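Segregation and condensation protein B (Chlorobium tepidum TLS, PDB 1T6S) probably takes part in chromosome partitioning during cell division, as a winged-helix subunit of the SMC condensation complex. Local coordinates at residues A[4-16]-A[34-48]. Residues are numbered along the deposited sequence; the frame is centred on the assembly and turned at random.
Sequences QRQQLLRSLEALI and HKFTPSELQEAVDEL. With NO3 (nitrate ion), chain H.
Leu-8 sets its CD1 methyl almost squarely over the imidazole of His-34, 3.6 Å from the ring centroid, a CH-pi contact. Within its own segment, His-34 NE2 donates to Glu-40 OE2 over 2.8 Å, in the imidazole plane but from above that of the carboxylate. At the start of helix 38-55 the backbone N of Glu-40 is capped by Thr-37 OG1, and its OE1 takes a weak return bond from Thr-37 N, a capping box. Arg-5 and Glu-47 make the salt bridge between the helices, NH2 to OE1 3.0 Å; the carboxylate oxygen sits over the guanidinium face, the two planes 83° apart. Segments 4-16 and 38-48 cross at -84°, parts of the first and third helices of the N-terminal winged-helix domain, whose wing, hairpin 59-64/67-72, covers Ile-16 and Val-45. Ala-44 CB packs tightly against Leu-9 CD1, at 3.4 Å. With CG anti to the carbonyl carbon (chi1 -71°), Leu-12 brings CD1 to both Ala-44 CB and Phe-36 CZ. Leu-48 runs antiparallel beside Leu-9, CD2 against CG at 3.8 Å. Gln-42, which does not touch 4-16, donates from NE2 to Asp-46 OD1 and to a nitrate probably from the crystallisation liquor, while OE1 bonds Tyr-68; a leucine here would probably leave the Asp-46 carboxylate and the Tyr-68 hydroxyl without this amide partner. Glu-13, alongside Leu-48 CD1, sends its carboxylate to the hydroxyl of Tyr-52.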
loop_
_atom_site.group_PDB
_atom_site.type_symbol
_atom_site.label_atom_id
_atom_site.label_comp_id
_atom_site.label_asym_id
_atom_site.label_seq_id
_atom_site.Cartn_x
_atom_site.Cartn_y
_atom_site.Cartn_z
ATOM N N GLN A 4 -29.420 14.574 33.558
ATOM C CA GLN A 4 -27.997 14.243 33.597
ATOM C C GLN A 4 -27.785 12.944 32.823
ATOM O O GLN A 4 -26.834 12.813 32.049
ATOM C CB GLN A 4 -27.519 14.089 35.051
ATOM C CG GLN A 4 -26.038 13.703 35.199
ATOM C CD GLN A 4 -25.519 13.795 36.644
ATOM O OE1 GLN A 4 -25.351 14.894 37.195
ATOM N NE2 GLN A 4 -25.262 12.636 37.260
ATOM N N ARG A 5 -28.686 11.986 33.021
ATOM C CA ARG A 5 -28.586 10.716 32.315
ATOM C C ARG A 5 -28.728 10.992 30.809
ATOM O O ARG A 5 -27.940 10.494 30.003
ATOM C CB ARG A 5 -29.676 9.746 32.820
ATOM C CG ARG A 5 -29.475 8.252 32.478
ATOM C CD ARG A 5 -30.251 7.831 31.229
ATOM N NE ARG A 5 -30.319 6.370 31.063
ATOM C CZ ARG A 5 -29.282 5.582 30.768
ATOM N NH1 ARG A 5 -28.074 6.102 30.602
ATOM N NH2 ARG A 5 -29.456 4.271 30.622
ATOM N N GLN A 6 -29.697 11.823 30.434
ATOM C CA GLN A 6 -29.917 12.121 29.024
ATOM C C GLN A 6 -28.741 12.872 28.392
ATOM O O GLN A 6 -28.396 12.637 27.237
ATOM C CB GLN A 6 -31.201 12.932 28.841
ATOM C CG GLN A 6 -32.376 12.409 29.655
ATOM C CD GLN A 6 -32.555 10.898 29.541
ATOM O OE1 GLN A 6 -32.743 10.355 28.442
ATOM N NE2 GLN A 6 -32.503 10.209 30.688
ATOM N N GLN A 7 -28.132 13.769 29.158
ATOM C CA GLN A 7 -27.004 14.533 28.658
ATOM C C GLN A 7 -25.794 13.603 28.500
ATOM O O GLN A 7 -25.043 13.705 27.537
ATOM C CB GLN A 7 -26.685 15.682 29.612
ATOM C CG GLN A 7 -25.499 16.531 29.206
ATOM C CD GLN A 7 -25.715 17.303 27.908
ATOM O OE1 GLN A 7 -24.785 17.926 27.394
ATOM N NE2 GLN A 7 -26.941 17.272 27.377
ATOM N N LEU A 8 -25.623 12.689 29.449
ATOM C CA LEU A 8 -24.534 11.732 29.400
ATOM C C LEU A 8 -24.735 10.831 28.181
ATOM O O LEU A 8 -23.777 10.437 27.507
ATOM C CB LEU A 8 -24.534 10.860 30.653
ATOM C CG LEU A 8 -23.237 10.634 31.427
ATOM C CD1 LEU A 8 -23.463 9.399 32.276
ATOM C CD2 LEU A 8 -22.018 10.438 30.512
ATOM N N LEU A 9 -25.992 10.507 27.902
ATOM C CA LEU A 9 -26.304 9.648 26.774
ATOM C C LEU A 9 -25.952 10.393 25.484
ATOM O O LEU A 9 -25.340 9.820 24.575
ATOM C CB LEU A 9 -27.783 9.242 26.806
ATOM C CG LEU A 9 -28.112 7.753 26.602
ATOM C CD1 LEU A 9 -27.361 6.888 27.608
ATOM C CD2 LEU A 9 -29.613 7.544 26.763
ATOM N N ARG A 10 -26.317 11.673 25.423
ATOM C CA ARG A 10 -26.014 12.511 24.262
ATOM C C ARG A 10 -24.503 12.645 24.042
ATOM O O ARG A 10 -24.019 12.646 22.898
ATOM C CB ARG A 10 -26.669 13.893 24.421
ATOM C CG ARG A 10 -28.152 13.905 24.001
ATOM C CD ARG A 10 -28.919 15.114 24.554
ATOM N NE ARG A 10 -28.306 16.388 24.179
ATOM C CZ ARG A 10 -28.388 16.952 22.977
ATOM N NH1 ARG A 10 -29.070 16.371 21.996
ATOM N NH2 ARG A 10 -27.777 18.106 22.756
ATOM N N SER A 11 -23.759 12.752 25.135
ATOM C CA SER A 11 -22.301 12.846 25.039
ATOM C C SER A 11 -21.717 11.550 24.461
ATOM O O SER A 11 -20.802 11.584 23.640
ATOM C CB SER A 11 -21.697 13.115 26.407
ATOM O OG SER A 11 -22.259 14.297 26.952
ATOM N N LEU A 12 -22.227 10.405 24.907
ATOM C CA LEU A 12 -21.734 9.139 24.381
ATOM C C LEU A 12 -21.988 9.088 22.884
ATOM O O LEU A 12 -21.108 8.706 22.104
ATOM C CB LEU A 12 -22.427 7.958 25.048
ATOM C CG LEU A 12 -22.064 7.674 26.513
ATOM C CD1 LEU A 12 -22.990 6.580 27.050
ATOM C CD2 LEU A 12 -20.610 7.249 26.643
ATOM N N GLU A 13 -23.197 9.460 22.477
ATOM C CA GLU A 13 -23.532 9.452 21.058
ATOM C C GLU A 13 -22.562 10.305 20.238
ATOM O O GLU A 13 -22.020 9.857 19.206
ATOM C CB GLU A 13 -24.949 9.971 20.837
ATOM C CG GLU A 13 -25.271 10.149 19.364
ATOM C CD GLU A 13 -26.712 10.566 19.144
ATOM O OE1 GLU A 13 -27.586 9.669 19.036
ATOM O OE2 GLU A 13 -26.964 11.791 19.098
ATOM N N ALA A 14 -22.345 11.531 20.700
ATOM C CA ALA A 14 -21.445 12.466 20.007
ATOM C C ALA A 14 -20.015 11.930 19.900
ATOM O O ALA A 14 -19.371 12.090 18.870
ATOM C CB ALA A 14 -21.441 13.809 20.735
ATOM N N LEU A 15 -19.524 11.301 20.965
ATOM C CA LEU A 15 -18.164 10.758 20.949
ATOM C C LEU A 15 -18.061 9.558 19.995
ATOM O O LEU A 15 -17.185 9.515 19.125
ATOM C CB LEU A 15 -17.732 10.374 22.377
ATOM C CG LEU A 15 -17.476 11.544 23.360
ATOM C CD1 LEU A 15 -17.354 11.036 24.788
ATOM C CD2 LEU A 15 -16.174 12.289 22.964
ATOM N N ILE A 16 -18.969 8.596 20.143
ATOM C CA ILE A 16 -18.957 7.420 19.281
ATOM C C ILE A 16 -19.177 7.832 17.825
ATOM O O ILE A 16 -18.547 7.305 16.906
ATOM C CB ILE A 16 -20.040 6.405 19.710
ATOM C CG1 ILE A 16 -19.766 5.964 21.158
ATOM C CG2 ILE A 16 -20.032 5.179 18.772
ATOM C CD1 ILE A 16 -20.821 5.055 21.752
ATOM N N HIS A 34 -17.063 10.184 33.673
ATOM C CA HIS A 34 -18.040 9.287 34.309
ATOM C C HIS A 34 -17.422 7.895 34.454
ATOM O O HIS A 34 -16.945 7.327 33.469
ATOM C CB HIS A 34 -19.320 9.164 33.464
ATOM C CG HIS A 34 -20.410 8.375 34.128
ATOM N ND1 HIS A 34 -21.182 8.883 35.152
ATOM C CD2 HIS A 34 -20.834 7.100 33.938
ATOM C CE1 HIS A 34 -22.032 7.958 35.564
ATOM N NE2 HIS A 34 -21.840 6.868 34.843
ATOM N N LYS A 35 -17.436 7.357 35.675
ATOM C CA LYS A 35 -16.876 6.035 35.951
ATOM C C LYS A 35 -17.797 4.892 35.520
ATOM O O LYS A 35 -18.346 4.164 36.355
ATOM C CB LYS A 35 -16.555 5.880 37.443
ATOM C CG LYS A 35 -15.425 6.768 37.959
ATOM C CD LYS A 35 -15.259 6.607 39.468
ATOM C CE LYS A 35 -14.035 7.363 39.994
ATOM N NZ LYS A 35 -14.029 8.781 39.540
ATOM N N PHE A 36 -17.949 4.746 34.210
ATOM C CA PHE A 36 -18.776 3.702 33.619
ATOM C C PHE A 36 -18.351 2.289 33.945
ATOM O O PHE A 36 -17.170 1.969 33.884
ATOM C CB PHE A 36 -18.750 3.801 32.097
ATOM C CG PHE A 36 -19.771 4.720 31.530
ATOM C CD1 PHE A 36 -19.400 5.959 30.999
ATOM C CD2 PHE A 36 -21.107 4.339 31.489
ATOM C CE1 PHE A 36 -20.349 6.791 30.432
ATOM C CE2 PHE A 36 -22.062 5.167 30.924
ATOM C CZ PHE A 36 -21.685 6.401 30.392
ATOM N N THR A 37 -19.325 1.443 34.275
ATOM C CA THR A 37 -19.053 0.030 34.506
ATOM C C THR A 37 -19.278 -0.567 33.101
ATOM O O THR A 37 -20.002 0.012 32.287
ATOM C CB THR A 37 -20.047 -0.612 35.569
ATOM O OG1 THR A 37 -21.385 -0.642 35.054
ATOM C CG2 THR A 37 -20.048 0.222 36.874
ATOM N N PRO A 38 -18.638 -1.704 32.786
ATOM C CA PRO A 38 -18.829 -2.301 31.459
ATOM C C PRO A 38 -20.290 -2.611 31.159
ATOM O O PRO A 38 -20.739 -2.539 30.010
ATOM C CB PRO A 38 -17.939 -3.549 31.495
ATOM C CG PRO A 38 -17.702 -3.795 32.956
ATOM C CD PRO A 38 -17.619 -2.435 33.556
ATOM N N SER A 39 -21.038 -2.926 32.207
ATOM C CA SER A 39 -22.439 -3.234 32.055
ATOM C C SER A 39 -23.253 -1.951 31.876
ATOM O O SER A 39 -24.175 -1.892 31.054
ATOM C CB SER A 39 -22.921 -4.008 33.281
ATOM O OG SER A 39 -24.205 -4.531 33.036
ATOM N N GLU A 40 -22.910 -0.922 32.646
ATOM C CA GLU A 40 -23.606 0.359 32.551
ATOM C C GLU A 40 -23.416 0.979 31.167
ATOM O O GLU A 40 -24.357 1.526 30.600
ATOM C CB GLU A 40 -23.110 1.331 33.641
ATOM C CG GLU A 40 -23.702 2.746 33.551
ATOM C CD GLU A 40 -23.092 3.729 34.548
ATOM O OE1 GLU A 40 -21.965 3.487 35.034
ATOM O OE2 GLU A 40 -23.733 4.763 34.843
ATOM N N LEU A 41 -22.210 0.865 30.607
ATOM C CA LEU A 41 -21.937 1.445 29.289
ATOM C C LEU A 41 -22.749 0.766 28.197
ATOM O O LEU A 41 -23.294 1.421 27.307
ATOM C CB LEU A 41 -20.451 1.332 28.941
ATOM C CG LEU A 41 -19.806 2.460 28.120
ATOM C CD1 LEU A 41 -18.675 1.891 27.283
ATOM C CD2 LEU A 41 -20.822 3.154 27.227
ATOM N N GLN A 42 -22.811 -0.557 28.251
ATOM C CA GLN A 42 -23.558 -1.308 27.252
ATOM C C GLN A 42 -25.044 -0.977 27.325
ATOM O O GLN A 42 -25.731 -0.948 26.302
ATOM C CB GLN A 42 -23.350 -2.810 27.457
ATOM C CG GLN A 42 -24.048 -3.657 26.410
ATOM C CD GLN A 42 -23.600 -3.299 24.996
ATOM O OE1 GLN A 42 -22.422 -3.422 24.649
ATOM N NE2 GLN A 42 -24.545 -2.845 24.178
ATOM N N GLU A 43 -25.526 -0.736 28.546
ATOM C CA GLU A 43 -26.932 -0.393 28.804
ATOM C C GLU A 43 -27.260 0.976 28.214
ATOM O O GLU A 43 -28.369 1.204 27.737
ATOM C CB GLU A 43 -27.182 -0.388 30.319
ATOM C CG GLU A 43 -28.572 -0.798 30.760
ATOM C CD GLU A 43 -28.626 -1.206 32.245
ATOM O OE1 GLU A 43 -28.416 -0.328 33.130
ATOM O OE2 GLU A 43 -28.873 -2.412 32.522
ATOM N N ALA A 44 -26.296 1.895 28.254
ATOM C CA ALA A 44 -26.508 3.233 27.704
ATOM C C ALA A 44 -26.530 3.113 26.187
ATOM O O ALA A 44 -27.336 3.749 25.512
ATOM C CB ALA A 44 -25.388 4.171 28.152
ATOM N N VAL A 45 -25.638 2.286 25.654
ATOM C CA VAL A 45 -25.571 2.076 24.221
ATOM C C VAL A 45 -26.865 1.425 23.737
ATOM O O VAL A 45 -27.375 1.792 22.683
ATOM C CB VAL A 45 -24.358 1.196 23.862
ATOM C CG1 VAL A 45 -24.440 0.734 22.417
ATOM C CG2 VAL A 45 -23.081 1.986 24.092
ATOM N N ASP A 46 -27.393 0.466 24.504
ATOM C CA ASP A 46 -28.652 -0.199 24.137
ATOM C C ASP A 46 -29.787 0.817 24.024
ATOM O O ASP A 46 -30.588 0.745 23.093
ATOM C CB ASP A 46 -29.055 -1.268 25.169
ATOM C CG ASP A 46 -28.116 -2.469 25.186
ATOM O OD1 ASP A 46 -27.418 -2.724 24.185
ATOM O OD2 ASP A 46 -28.089 -3.182 26.213
ATOM N N GLU A 47 -29.858 1.755 24.970
ATOM C CA GLU A 47 -30.907 2.776 24.944
ATOM C C GLU A 47 -30.828 3.617 23.669
ATOM O O GLU A 47 -31.849 3.870 23.023
ATOM C CB GLU A 47 -30.826 3.686 26.183
ATOM C CG GLU A 47 -31.860 4.821 26.171
ATOM C CD GLU A 47 -32.069 5.490 27.533
ATOM O OE1 GLU A 47 -31.466 5.033 28.538
ATOM O OE2 GLU A 47 -32.856 6.479 27.595
ATOM N N LEU A 48 -29.617 4.038 23.303
ATOM C CA LEU A 48 -29.437 4.826 22.091
ATOM C C LEU A 48 -29.929 3.994 20.898
ATOM O O LEU A 48 -30.710 4.480 20.077
ATOM C CB LEU A 48 -27.956 5.206 21.898
ATOM C CG LEU A 48 -27.334 6.219 22.885
ATOM C CD1 LEU A 48 -25.841 6.395 22.608
ATOM C CD2 LEU A 48 -28.061 7.553 22.763
HETATM N N NO3 H . -24.024 -3.544 20.791
HETATM O O1 NO3 H . -25.071 -4.032 21.244
HETATM O O2 NO3 H . -23.388 -4.232 20.041
HETATM O O3 NO3 H . -23.737 -2.427 21.144
HETATM O O HOH W 1 -26.657 3.055 31.931
#